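Local coordinates for protein citrinin polyketide synthase (Monascus purpureus, PDB 5MPT) that builds the keto-aldehyde precursor of the mycotoxin citrinin from malonyl-CoA units, the chain here being its C-methyltransferase (CMeT) domain, at residues A[196-201]-A[231-236]. Numbering follows the deposited sequence.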
loop_
_atom_site.group_PDB
_atom_site.type_symbol
_atom_site.label_atom_id
_atom_site.label_comp_id
_atom_site.label_asym_id
_atom_site.label_seq_id
_atom_site.Cartn_x
_atom_site.Cartn_y
_atom_site.Cartn_z
ATOM N N GLN A 196 1.581 23.388 0.531
ATOM C CA GLN A 196 0.729 24.416 -0.063
ATOM C C GLN A 196 -0.470 24.699 0.828
ATOM O O GLN A 196 -0.979 25.834 0.885
ATOM C CB GLN A 196 0.280 23.959 -1.453
ATOM C CG GLN A 196 1.411 23.930 -2.471
ATOM C CD GLN A 196 1.981 25.321 -2.691
ATOM O OE1 GLN A 196 1.241 26.293 -2.831
ATOM N NE2 GLN A 196 3.288 25.432 -2.605
ATOM N N LEU A 197 -0.926 23.667 1.538
ATOM C CA LEU A 197 -2.013 23.828 2.508
ATOM C C LEU A 197 -1.612 24.771 3.628
ATOM O O LEU A 197 -2.327 25.730 3.942
ATOM C CB LEU A 197 -2.397 22.467 3.085
ATOM C CG LEU A 197 -3.448 22.484 4.191
ATOM C CD1 LEU A 197 -4.769 22.968 3.635
ATOM C CD2 LEU A 197 -3.626 21.126 4.848
ATOM N N VAL A 198 -0.460 24.515 4.242
ATOM C CA VAL A 198 -0.039 25.290 5.404
ATOM C C VAL A 198 0.192 26.772 5.068
ATOM O O VAL A 198 -0.109 27.653 5.898
ATOM C CB VAL A 198 1.192 24.575 6.010
ATOM C CG1 VAL A 198 1.864 25.383 7.095
ATOM C CG2 VAL A 198 0.776 23.246 6.581
ATOM N N LYS A 199 0.643 27.084 3.839
ATOM C CA LYS A 199 0.825 28.471 3.383
ATOM C C LYS A 199 -0.464 29.273 3.401
ATOM O O LYS A 199 -0.404 30.511 3.371
ATOM C CB LYS A 199 1.376 28.513 1.931
ATOM C CG LYS A 199 2.830 28.176 1.729
ATOM C CD LYS A 199 3.109 28.001 0.219
ATOM C CE LYS A 199 4.552 28.333 -0.189
ATOM N NZ LYS A 199 5.570 27.734 0.715
ATOM N N ARG A 200 -1.613 28.606 3.431
ATOM C CA ARG A 200 -2.925 29.218 3.325
ATOM C C ARG A 200 -3.654 29.233 4.656
ATOM O O ARG A 200 -4.836 29.598 4.704
ATOM C CB ARG A 200 -3.767 28.481 2.289
ATOM C CG ARG A 200 -3.321 28.757 0.856
ATOM C CD ARG A 200 -3.481 27.523 -0.046
ATOM N NE ARG A 200 -3.292 27.836 -1.463
ATOM C CZ ARG A 200 -2.160 27.663 -2.142
ATOM N NH1 ARG A 200 -1.072 27.172 -1.555
ATOM N NH2 ARG A 200 -2.120 28.004 -3.424
ATOM N N LEU A 201 -2.973 28.824 5.745
ATOM C CA LEU A 201 -3.623 28.740 7.041
ATOM C C LEU A 201 -3.433 30.039 7.813
ATOM O O LEU A 201 -2.364 30.655 7.742
ATOM C CB LEU A 201 -3.051 27.594 7.853
ATOM C CG LEU A 201 -3.259 26.246 7.163
ATOM C CD1 LEU A 201 -2.914 25.086 8.101
ATOM C CD2 LEU A 201 -4.701 26.101 6.652
ATOM N N LEU A 231 8.675 23.850 7.899
ATOM C CA LEU A 231 7.605 24.843 7.792
ATOM C C LEU A 231 7.478 25.678 9.063
ATOM O O LEU A 231 7.119 26.860 8.988
ATOM C CB LEU A 231 6.268 24.182 7.475
ATOM C CG LEU A 231 6.249 23.434 6.145
ATOM C CD1 LEU A 231 4.918 22.701 5.984
ATOM C CD2 LEU A 231 6.550 24.386 4.945
ATOM N N GLY A 232 7.783 25.097 10.216
ATOM C CA GLY A 232 7.855 25.826 11.463
ATOM C C GLY A 232 6.547 26.354 12.006
ATOM O O GLY A 232 6.568 27.253 12.850
ATOM N N VAL A 233 5.407 25.830 11.567
ATOM C CA VAL A 233 4.146 26.266 12.167
ATOM C C VAL A 233 3.779 25.301 13.290
ATOM O O VAL A 233 4.132 24.116 13.232
ATOM C CB VAL A 233 3.011 26.367 11.136
ATOM C CG1 VAL A 233 3.307 27.490 10.124
ATOM C CG2 VAL A 233 2.777 25.013 10.470
ATOM N N PRO A 234 3.087 25.755 14.324
ATOM C CA PRO A 234 2.800 24.866 15.455
ATOM C C PRO A 234 2.033 23.633 15.006
ATOM O O PRO A 234 1.083 23.714 14.222
ATOM C CB PRO A 234 1.971 25.746 16.393
ATOM C CG PRO A 234 2.271 27.145 15.983
ATOM C CD PRO A 234 2.515 27.098 14.515
ATOM N N VAL A 235 2.460 22.485 15.515
ATOM C CA VAL A 235 1.919 21.198 15.094
ATOM C C VAL A 235 2.047 20.210 16.239
ATOM O O VAL A 235 2.982 20.272 17.040
ATOM C CB VAL A 235 2.643 20.664 13.833
ATOM C CG1 VAL A 235 4.133 20.567 14.085
ATOM C CG2 VAL A 235 2.100 19.289 13.425
ATOM N N GLU A 236 1.084 19.297 16.310
ATOM C CA GLU A 236 1.176 18.082 17.103
ATOM C C GLU A 236 0.912 16.926 16.152
ATOM O O GLU A 236 -0.180 16.834 15.575
ATOM C CB GLU A 236 0.173 18.107 18.268
ATOM C CG GLU A 236 0.453 19.206 19.304
ATOM C CD GLU A 236 -0.732 19.480 20.241
ATOM O OE1 GLU A 236 -1.723 18.718 20.197
ATOM O OE2 GLU A 236 -0.670 20.463 21.017
#
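In the Rossmann-like methyltransferase fold of the CMeT domain, Val198, on the C-terminal part of helix 181-198, meets Leu231, the last residue of helix 221-231, and Val233, in the short loop that leads to strand 235-241. The contact is apolar and lies at the surface, away from the S-adenosylhomocysteine pocket and the catalytic residues. No hydrogen bond crosses it, and the two segments bury 137 Å² between them.

Val198 and Val233 reach toward each other tip to tip. Val198 CG1 stands anti to its own backbone N (chi1 171°), which sets this methyl against the Val233 side chain. Its nearest partner is Val233 CG2, at 3.5 Å. The other methyl, Val233 CG1, is 4.0 Å from the same Val198 CG1. Leu231 adds a second, longer contact, its CD1 lying 4.2 Å from Val198 CB.

Between the two hydrophobic partners, Gly232 leaves the helical conformation with positive phi (68°), and Val233 follows in an extended conformation. Pro234 and Glu236 then make backbone hydrogen bonds to Leu208 of the neighbouring strand 208-213.

On the other segment, Val198 to Leu201 form a type I beta turn, closed by Leu201 N to Val198 O at 3.1 Å. Arg200 NH1 gives two hydrogen bonds to Gln196, each 2.8 Å long: one to the backbone O, the other to side-chain OE1, both close to the guanidinium plane.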